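PDB 2P9X: nitrosopumilus output domain-containing protein from Pyrococcus horikoshii, which is of unknown function but binds zinc ions and folds as a compact all-helical domain of the Nitrosopumilus output domain 5 family. Local coordinates for residues K48-V53 with L64-I69; E79-N84 with V90-K95; L16-P21 with I70-G75. One frame throughout, in Å; residues are numbered along the deposited sequence.

Interaction 1. Residues K48-V53 with L64-I69; sequences KFKEAV and LLEMVI
Helices 46-57 and 59-76, neighbours in the chain of this all-helical domain, meet through Phe49, Lys50 and Val53 on one and Leu65, Glu66 and Ile69 on the other. The polar link is a salt bridge: Lys50 NZ donates to Glu66 OE2 at 2.7 Å, arriving on the syn side but 29° out of the carboxylate plane. Lys50 CD already lies 3.1 Å from Glu66 OE2, and bends at the third and fourth torsions then bring NZ round to that oxygen. Glu66 instead reaches out fully extended, CG anti to its backbone N (chi1 -172°). Its OE1 makes a salt bridge with Arg63, and OE2 also accepts the backbone N-H of Leu86, tying in the start of helix 86-97, where Glu87 touches Glu66 and is a long, weak ion partner of Lys50. The charges of Lys50 and Arg63 probably favour the ionised carboxylate. The two helices form a splayed, roughly antiparallel pair, their short segments running at 134° with axes 11.2 Å apart. That spacing is too wide for backbones to touch, and side chains fill it. Val53 CG1 comes within 3.9 Å of Leu65 CD2, the two side chains crossing at about a right angle, while Ile69 CD1 approaches Phe49 CE2 obliquely at 4.2 Å. Val53 also lays CG2 over one face of the Phe49 ring, toward its rim, one helical turn along.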
loop_
_atom_site.group_PDB
_atom_site.type_symbol
_atom_site.label_atom_id
_atom_site.label_comp_id
_atom_site.label_asym_id
_atom_site.label_seq_id
_atom_site.Cartn_x
_atom_site.Cartn_y
_atom_site.Cartn_z
ATOM N N LYS A 48 -4.639 -5.088 17.814
ATOM C CA LYS A 48 -3.620 -4.052 17.656
ATOM C C LYS A 48 -2.676 -4.411 16.508
ATOM O O LYS A 48 -2.239 -3.542 15.754
ATOM C CB LYS A 48 -2.829 -3.881 18.954
ATOM C CG LYS A 48 -1.853 -2.714 18.937
ATOM C CD LYS A 48 -1.291 -2.424 20.321
ATOM C CE LYS A 48 -2.391 -2.006 21.287
ATOM N NZ LYS A 48 -3.131 -0.803 20.807
ATOM N N PHE A 49 -2.367 -5.698 16.376
ATOM C CA PHE A 49 -1.484 -6.156 15.310
ATOM C C PHE A 49 -2.159 -5.880 13.964
ATOM O O PHE A 49 -1.531 -5.362 13.034
ATOM C CB PHE A 49 -1.193 -7.659 15.478
ATOM C CG PHE A 49 -0.399 -8.262 14.348
ATOM C CD1 PHE A 49 0.992 -8.222 14.362
ATOM C CD2 PHE A 49 -1.039 -8.863 13.270
ATOM C CE1 PHE A 49 1.735 -8.770 13.315
ATOM C CE2 PHE A 49 -0.305 -9.419 12.213
ATOM C CZ PHE A 49 1.084 -9.370 12.239
ATOM N N LYS A 50 -3.445 -6.212 13.862
ATOM C CA LYS A 50 -4.178 -5.980 12.625
ATOM C C LYS A 50 -4.197 -4.492 12.296
ATOM O O LYS A 50 -3.983 -4.097 11.149
ATOM C CB LYS A 50 -5.608 -6.512 12.749
ATOM C CG LYS A 50 -5.701 -8.008 12.499
ATOM C CD LYS A 50 -7.114 -8.541 12.723
ATOM C CE LYS A 50 -8.173 -7.585 12.207
ATOM N NZ LYS A 50 -9.361 -8.308 11.667
ATOM N N GLU A 51 -4.446 -3.673 13.312
ATOM C CA GLU A 51 -4.480 -2.226 13.137
ATOM C C GLU A 51 -3.127 -1.733 12.625
ATOM O O GLU A 51 -3.068 -0.902 11.721
ATOM C CB GLU A 51 -4.802 -1.540 14.472
ATOM C CG GLU A 51 -4.739 -0.018 14.421
ATOM C CD GLU A 51 -4.883 0.631 15.793
ATOM O OE1 GLU A 51 -5.043 -0.102 16.794
ATOM O OE2 GLU A 51 -4.832 1.879 15.867
ATOM N N ALA A 52 -2.047 -2.257 13.201
ATOM C CA ALA A 52 -0.697 -1.857 12.807
ATOM C C ALA A 52 -0.376 -2.205 11.360
ATOM O O ALA A 52 0.215 -1.405 10.647
ATOM C CB ALA A 52 0.342 -2.497 13.733
ATOM N N VAL A 53 -0.743 -3.407 10.924
ATOM C CA VAL A 53 -0.479 -3.795 9.546
ATOM C C VAL A 53 -1.305 -2.922 8.600
ATOM O O VAL A 53 -0.848 -2.561 7.514
ATOM C CB VAL A 53 -0.823 -5.283 9.307
ATOM C CG1 VAL A 53 -0.528 -5.666 7.864
ATOM C CG2 VAL A 53 -0.030 -6.149 10.274
ATOM N N LEU A 64 -5.546 -9.357 3.430
ATOM C CA LEU A 64 -4.886 -10.428 2.689
ATOM C C LEU A 64 -3.913 -11.172 3.605
ATOM O O LEU A 64 -3.873 -12.402 3.601
ATOM C CB LEU A 64 -4.153 -9.859 1.462
ATOM C CG LEU A 64 -5.054 -9.425 0.294
ATOM C CD1 LEU A 64 -4.249 -8.665 -0.749
ATOM C CD2 LEU A 64 -5.690 -10.664 -0.341
ATOM N N LEU A 65 -3.134 -10.434 4.395
ATOM C CA LEU A 65 -2.191 -11.068 5.314
ATOM C C LEU A 65 -2.953 -11.902 6.345
ATOM O O LEU A 65 -2.554 -13.020 6.677
ATOM C CB LEU A 65 -1.340 -10.012 6.032
ATOM C CG LEU A 65 -0.357 -10.578 7.062
ATOM C CD1 LEU A 65 0.645 -11.506 6.380
ATOM C CD2 LEU A 65 0.362 -9.430 7.759
ATOM N N GLU A 66 -4.060 -11.361 6.841
ATOM C CA GLU A 66 -4.874 -12.072 7.822
ATOM C C GLU A 66 -5.332 -13.405 7.228
ATOM O O GLU A 66 -5.203 -14.453 7.858
ATOM C CB GLU A 66 -6.090 -11.226 8.211
ATOM C CG GLU A 66 -6.907 -11.791 9.363
ATOM C CD GLU A 66 -8.073 -10.894 9.756
ATOM O OE1 GLU A 66 -8.740 -10.330 8.859
ATOM O OE2 GLU A 66 -8.336 -10.758 10.967
ATOM N N MET A 67 -5.855 -13.360 6.007
ATOM C CA MET A 67 -6.324 -14.572 5.342
ATOM C C MET A 67 -5.200 -15.588 5.186
ATOM O O MET A 67 -5.395 -16.785 5.413
ATOM C CB MET A 67 -6.909 -14.219 3.976
ATOM C CG MET A 67 -8.252 -13.521 4.085
ATOM S SD MET A 67 -8.762 -12.720 2.557
ATOM C CE MET A 67 -9.155 -14.150 1.550
ATOM N N VAL A 68 -4.023 -15.110 4.798
ATOM C CA VAL A 68 -2.875 -15.982 4.625
ATOM C C VAL A 68 -2.444 -16.598 5.959
ATOM O O VAL A 68 -2.154 -17.791 6.026
ATOM C CB VAL A 68 -1.699 -15.214 3.986
ATOM C CG1 VAL A 68 -0.433 -16.041 4.058
ATOM C CG2 VAL A 68 -2.029 -14.895 2.527
ATOM N N ILE A 69 -2.429 -15.802 7.025
ATOM C CA ILE A 69 -2.037 -16.323 8.332
ATOM C C ILE A 69 -2.995 -17.417 8.798
ATOM O O ILE A 69 -2.567 -18.469 9.276
ATOM C CB ILE A 69 -1.997 -15.204 9.406
ATOM C CG1 ILE A 69 -0.847 -14.240 9.107
ATOM C CG2 ILE A 69 -1.835 -15.818 10.801
ATOM C CD1 ILE A 69 -0.858 -12.985 9.969
#

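Interaction 2. Residues E79-N84 with V90-K95; sequences EDIEAN and VSEIRK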
loop_
_atom_site.group_PDB
_atom_site.type_symbol
_atom_site.label_atom_id
_atom_site.label_comp_id
_atom_site.label_asym_id
_atom_site.label_seq_id
_atom_site.Cartn_x
_atom_site.Cartn_y
_atom_site.Cartn_z
ATOM N N GLU A 79 -6.658 -28.618 9.775
ATOM C CA GLU A 79 -7.054 -28.085 8.479
ATOM C C GLU A 79 -8.234 -27.133 8.611
ATOM O O GLU A 79 -8.481 -26.270 7.781
ATOM C CB GLU A 79 -7.451 -29.257 7.585
ATOM C CG GLU A 79 -6.352 -30.314 7.503
ATOM C CD GLU A 79 -6.982 -31.684 7.562
ATOM O OE1 GLU A 79 -7.517 -32.122 6.546
ATOM O OE2 GLU A 79 -6.926 -32.310 8.611
ATOM N N ASP A 80 -9.012 -27.340 9.678
ATOM C CA ASP A 80 -10.164 -26.476 9.771
ATOM C C ASP A 80 -10.432 -26.020 11.201
ATOM O O ASP A 80 -11.398 -26.403 11.836
ATOM C CB ASP A 80 -11.386 -27.226 9.225
ATOM C CG ASP A 80 -11.280 -28.708 9.560
ATOM O OD1 ASP A 80 -11.483 -29.071 10.716
ATOM O OD2 ASP A 80 -10.993 -29.480 8.646
ATOM N N ILE A 81 -9.497 -25.212 11.729
ATOM C CA ILE A 81 -9.951 -24.263 12.730
ATOM C C ILE A 81 -10.998 -23.391 12.046
ATOM O O ILE A 81 -11.033 -23.273 10.827
ATOM C CB ILE A 81 -8.757 -23.411 13.168
ATOM C CG1 ILE A 81 -7.833 -24.226 14.080
ATOM C CG2 ILE A 81 -9.249 -22.193 13.978
ATOM C CD1 ILE A 81 -6.392 -23.712 14.047
ATOM N N GLU A 82 -11.917 -22.810 12.823
ATOM C CA GLU A 82 -12.976 -22.148 12.074
ATOM C C GLU A 82 -12.789 -20.625 12.007
ATOM O O GLU A 82 -13.540 -19.907 11.365
ATOM C CB GLU A 82 -14.304 -22.505 12.748
ATOM C CG GLU A 82 -14.616 -23.998 12.638
ATOM C CD GLU A 82 -15.942 -24.303 13.300
ATOM O OE1 GLU A 82 -16.935 -23.688 12.941
ATOM O OE2 GLU A 82 -15.976 -25.201 14.140
ATOM N N ALA A 83 -11.759 -20.140 12.729
ATOM C CA ALA A 83 -11.516 -18.699 12.786
ATOM C C ALA A 83 -11.570 -18.030 11.407
ATOM O O ALA A 83 -11.032 -18.508 10.413
ATOM C CB ALA A 83 -10.153 -18.464 13.444
ATOM N N ASN A 84 -12.299 -16.889 11.379
ATOM C CA ASN A 84 -12.352 -16.062 10.170
ATOM C C ASN A 84 -11.628 -14.726 10.392
ATOM O O ASN A 84 -11.567 -13.850 9.537
ATOM C CB ASN A 84 -13.824 -15.786 9.862
ATOM C CG ASN A 84 -14.562 -17.090 9.705
ATOM O OD1 ASN A 84 -14.253 -17.906 8.846
ATOM N ND2 ASN A 84 -15.647 -17.229 10.488
ATOM N N VAL A 90 -6.642 -16.501 17.555
ATOM C CA VAL A 90 -5.908 -16.509 18.813
ATOM C C VAL A 90 -6.777 -17.138 19.895
ATOM O O VAL A 90 -6.291 -17.900 20.731
ATOM C CB VAL A 90 -5.506 -15.073 19.228
ATOM C CG1 VAL A 90 -4.940 -15.066 20.641
ATOM C CG2 VAL A 90 -4.467 -14.533 18.242
ATOM N N SER A 91 -8.066 -16.819 19.869
ATOM C CA SER A 91 -8.996 -17.370 20.847
ATOM C C SER A 91 -9.055 -18.884 20.719
ATOM O O SER A 91 -9.052 -19.599 21.720
ATOM C CB SER A 91 -10.392 -16.776 20.650
ATOM O OG SER A 91 -10.406 -15.407 21.011
ATOM N N GLU A 92 -9.106 -19.370 19.482
ATOM C CA GLU A 92 -9.161 -20.802 19.234
ATOM C C GLU A 92 -7.871 -21.492 19.658
ATOM O O GLU A 92 -7.902 -22.582 20.235
ATOM C CB GLU A 92 -9.453 -21.073 17.756
ATOM C CG GLU A 92 -10.486 -20.110 17.176
ATOM C CD GLU A 92 -11.564 -20.806 16.367
ATOM O OE1 GLU A 92 -11.688 -22.045 16.479
ATOM O OE2 GLU A 92 -12.300 -20.111 15.633
ATOM N N ILE A 93 -6.735 -20.861 19.379
ATOM C CA ILE A 93 -5.449 -21.437 19.765
ATOM C C ILE A 93 -5.360 -21.542 21.288
ATOM O O ILE A 93 -4.871 -22.538 21.822
ATOM C CB ILE A 93 -4.274 -20.579 19.260
ATOM C CG1 ILE A 93 -4.184 -20.665 17.736
ATOM C CG2 ILE A 93 -2.971 -21.056 19.899
ATOM C CD1 ILE A 93 -3.119 -19.749 17.147
ATOM N N ARG A 94 -5.826 -20.512 21.986
ATOM C CA ARG A 94 -5.796 -20.522 23.443
ATOM C C ARG A 94 -6.702 -21.627 23.989
ATOM O O ARG A 94 -6.405 -22.225 25.020
ATOM C CB ARG A 94 -6.216 -19.157 23.993
ATOM C CG ARG A 94 -5.184 -18.059 23.738
ATOM C CD ARG A 94 -5.702 -16.691 24.151
ATOM N NE ARG A 94 -5.985 -16.601 25.580
ATOM C CZ ARG A 94 -5.060 -16.458 26.523
ATOM N NH1 ARG A 94 -3.776 -16.384 26.197
ATOM N NH2 ARG A 94 -5.422 -16.383 27.796
ATOM N N LYS A 95 -7.799 -21.904 23.290
ATOM C CA LYS A 95 -8.711 -22.956 23.728
ATOM C C LYS A 95 -8.087 -24.327 23.498
ATOM O O LYS A 95 -8.238 -25.235 24.320
ATOM C CB LYS A 95 -10.045 -22.861 22.978
ATOM C CG LYS A 95 -10.837 -21.604 23.287
ATOM C CD LYS A 95 -12.205 -21.625 22.626
ATOM C CE LYS A 95 -12.982 -20.351 22.933
ATOM N NZ LYS A 95 -14.315 -20.340 22.268
#
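Glu92 of helix 86-97 turns its side chain onto the loop residues Ile81 and Ala83, and these three carry most of the contact. Close to the helix, the aliphatic part of the glutamate does the packing: Glu92 CB lies 3.9 Å from Ile81 CG2. The two side chains run antiparallel past one another, and the same methyl is close to Glu92 CB, CG and CD in turn. CG of Glu92 is anti to its carbonyl carbon (chi1 -40°), and a bend at the second torsion (chi2 -133°) then swings the carboxylate across the loop. One oxygen, Glu92 OE1, ends 3.5 Å from Ile81 CG2. The other comes to Ala83, with Glu92 OE2 3.0 Å from Ala83 N and 3.5 Å from Ala83 CB. Short as the approach to the nitrogen is, its angle is too poor for a hydrogen bond, so no directed bond spans the contact and close packing carries it. Between these two residues the exposed Glu82 leads its own carboxylate away, leaving Glu82 OE2 and Glu92 OE1 5.8 Å apart; two like charges at that distance would probably repel mildly. On the buried side, Ile81 also reaches Lys74 of helix 59-76, and both Ile81 and Ala83 touch Leu89. The whole is a helix-loop-helix connection, in which the irregular link after helix 59-76 folds back along the side of the helix it leads into.

Interaction 3. Residues L16-P21 with I70-G75; sequences LREVAP and ISKLKG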
loop_
_atom_site.group_PDB
_atom_site.type_symbol
_atom_site.label_atom_id
_atom_site.label_comp_id
_atom_site.label_asym_id
_atom_site.label_seq_id
_atom_site.Cartn_x
_atom_site.Cartn_y
_atom_site.Cartn_z
ATOM N N LEU A 16 5.667 -14.629 6.292
ATOM C CA LEU A 16 6.278 -13.397 5.799
ATOM C C LEU A 16 7.478 -13.716 4.914
ATOM O O LEU A 16 7.680 -13.081 3.882
ATOM C CB LEU A 16 6.715 -12.504 6.965
ATOM C CG LEU A 16 5.641 -12.115 7.988
ATOM C CD1 LEU A 16 6.278 -11.233 9.054
ATOM C CD2 LEU A 16 4.480 -11.394 7.309
ATOM N N ARG A 17 8.266 -14.710 5.309
ATOM C CA ARG A 17 9.439 -15.094 4.531
ATOM C C ARG A 17 9.025 -15.691 3.187
ATOM O O ARG A 17 9.749 -15.567 2.196
ATOM C CB ARG A 17 10.296 -16.081 5.329
ATOM C CG ARG A 17 10.996 -15.399 6.499
ATOM C CD ARG A 17 11.755 -16.370 7.391
ATOM N NE ARG A 17 12.365 -15.655 8.506
ATOM C CZ ARG A 17 12.779 -16.231 9.631
ATOM N NH1 ARG A 17 12.655 -17.543 9.794
ATOM N NH2 ARG A 17 13.298 -15.490 10.602
ATOM N N GLU A 18 7.858 -16.331 3.159
ATOM C CA GLU A 18 7.342 -16.924 1.930
ATOM C C GLU A 18 6.877 -15.838 0.966
ATOM O O GLU A 18 7.025 -15.966 -0.247
ATOM C CB GLU A 18 6.168 -17.854 2.235
ATOM C CG GLU A 18 5.653 -18.588 1.006
ATOM C CD GLU A 18 4.531 -19.550 1.320
ATOM O OE1 GLU A 18 4.382 -19.927 2.503
ATOM O OE2 GLU A 18 3.803 -19.938 0.380
ATOM N N VAL A 19 6.304 -14.769 1.512
ATOM C CA VAL A 19 5.822 -13.664 0.696
ATOM C C VAL A 19 6.949 -13.023 -0.103
ATOM O O VAL A 19 6.902 -12.963 -1.334
ATOM C CB VAL A 19 5.169 -12.569 1.568
ATOM C CG1 VAL A 19 4.831 -11.354 0.709
ATOM C CG2 VAL A 19 3.910 -13.117 2.222
ATOM N N ALA A 20 7.964 -12.544 0.607
ATOM C CA ALA A 20 9.095 -11.890 -0.036
ATOM C C ALA A 20 10.240 -11.733 0.958
ATOM O O ALA A 20 10.019 -11.619 2.160
ATOM C CB ALA A 20 8.665 -10.526 -0.561
ATOM N N PRO A 21 11.485 -11.718 0.462
ATOM C CA PRO A 21 12.692 -11.583 1.277
ATOM C C PRO A 21 12.692 -10.486 2.342
ATOM O O PRO A 21 13.159 -10.703 3.457
ATOM C CB PRO A 21 13.781 -11.362 0.231
ATOM C CG PRO A 21 13.115 -11.078 -1.066
ATOM C CD PRO A 21 11.840 -11.887 -0.961
ATOM N N ILE A 70 -4.291 -17.169 8.663
ATOM C CA ILE A 70 -5.289 -18.148 9.092
ATOM C C ILE A 70 -5.129 -19.452 8.322
ATOM O O ILE A 70 -5.170 -20.539 8.904
ATOM C CB ILE A 70 -6.718 -17.596 8.902
ATOM C CG1 ILE A 70 -6.923 -16.386 9.822
ATOM C CG2 ILE A 70 -7.751 -18.677 9.225
ATOM C CD1 ILE A 70 -8.253 -15.674 9.632
ATOM N N SER A 71 -4.926 -19.337 7.015
ATOM C CA SER A 71 -4.753 -20.505 6.158
ATOM C C SER A 71 -3.519 -21.316 6.550
ATOM O O SER A 71 -3.562 -22.548 6.590
ATOM C CB SER A 71 -4.638 -20.068 4.694
ATOM O OG SER A 71 -5.875 -19.576 4.212
ATOM N N LYS A 72 -2.420 -20.626 6.840
ATOM C CA LYS A 72 -1.185 -21.304 7.220
ATOM C C LYS A 72 -1.283 -21.971 8.584
ATOM O O LYS A 72 -0.701 -23.034 8.803
ATOM C CB LYS A 72 -0.013 -20.319 7.230
ATOM C CG LYS A 72 0.454 -19.882 5.856
ATOM C CD LYS A 72 0.858 -21.065 4.997
ATOM C CE LYS A 72 1.149 -20.619 3.570
ATOM N NZ LYS A 72 1.946 -21.632 2.828
ATOM N N LEU A 73 -2.006 -21.348 9.509
ATOM C CA LEU A 73 -2.137 -21.932 10.836
ATOM C C LEU A 73 -3.004 -23.190 10.801
ATOM O O LEU A 73 -2.810 -24.143 11.545
ATOM C CB LEU A 73 -2.762 -20.888 11.761
ATOM C CG LEU A 73 -2.496 -21.188 13.237
ATOM C CD1 LEU A 73 -1.002 -21.265 13.561
ATOM C CD2 LEU A 73 -3.084 -20.131 14.170
ATOM N N LYS A 74 -4.020 -23.149 9.920
ATOM C CA LYS A 74 -4.857 -24.326 9.745
ATOM C C LYS A 74 -4.045 -25.504 9.202
ATOM O O LYS A 74 -4.249 -26.659 9.555
ATOM C CB LYS A 74 -5.988 -23.965 8.780
ATOM C CG LYS A 74 -7.130 -23.232 9.490
ATOM C CD LYS A 74 -8.198 -22.725 8.520
ATOM C CE LYS A 74 -9.209 -21.797 9.205
ATOM N NZ LYS A 74 -10.289 -21.469 8.274
ATOM N N GLY A 75 -3.112 -25.179 8.287
ATOM C CA GLY A 75 -2.234 -26.213 7.753
ATOM C C GLY A 75 -1.236 -26.701 8.806
ATOM O O GLY A 75 -0.714 -27.806 8.741
#
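Glu18 holds CG opposite its backbone N (chi1 -176°) and runs on fully extended, whereas Lys72 sets off with CG anti to its carbonyl carbon and kinks at the second torsion (chi2 -57°); between them the two chains bring carboxylate and ammonium together. The backbones stay far apart, Glu18 CA being 10.9 Å from Lys72 CA, so residues 16-21 and 70-75 touch through these two long side chains alone. They cross obliquely and join in a salt bridge: Lys72 NZ donates to the syn lone pair of Glu18 OE1, the one on the side of the other oxygen, at 3.0 Å. That direction also draws the nitrogen toward the second oxygen, with Lys72 NZ 3.5 Å from Glu18 OE2, a looser approach that probably adds some charge attraction. Lys72 CE follows behind at 3.5 Å from Glu18 OE1. A methionine in place of Lys72 would probably leave the Glu18 carboxylate without its positive mate on helix 59-76 and more able to swing about. Glu18 is a zinc ligand seen in this protein, though no zinc is bound to this chain here. The contact lies at the surface and buries little area. Just past Glu18 the helix ends: Ala20 leaves helical angles, and Arg63 of the second subunit donates to the carbonyl oxygens of Glu18 and Val19. The C-terminal end of helix 3-19 runs steeply across helix 59-76 here, linked to it by the salt bridge; Lys72 also touches Thr11, and the next residue, Leu73, turns inward to fill the seam between helix 3-19 and helix 86-97.

In the fold
Helix 59-76 is common to interactions 1 and 3, and the loop of interaction 2 follows it. Interaction 1 is the buried one, combining apolar packing with a salt bridge among partly to fully buried side chains. Interaction 3 has a salt bridge too, but at the surface and with no apolar contact between its two segments. Interaction 2, partly buried, has neither salt bridge nor hydrogen bond. Leu65 of interaction 1 packs on Leu16 of interaction 3, inside whose chain loop interaction 1 is nested; interaction 2 packs against residues 70-75, for instance with Ala83 on Ile70. Only interactions 1 and 3 also reach the second subunit.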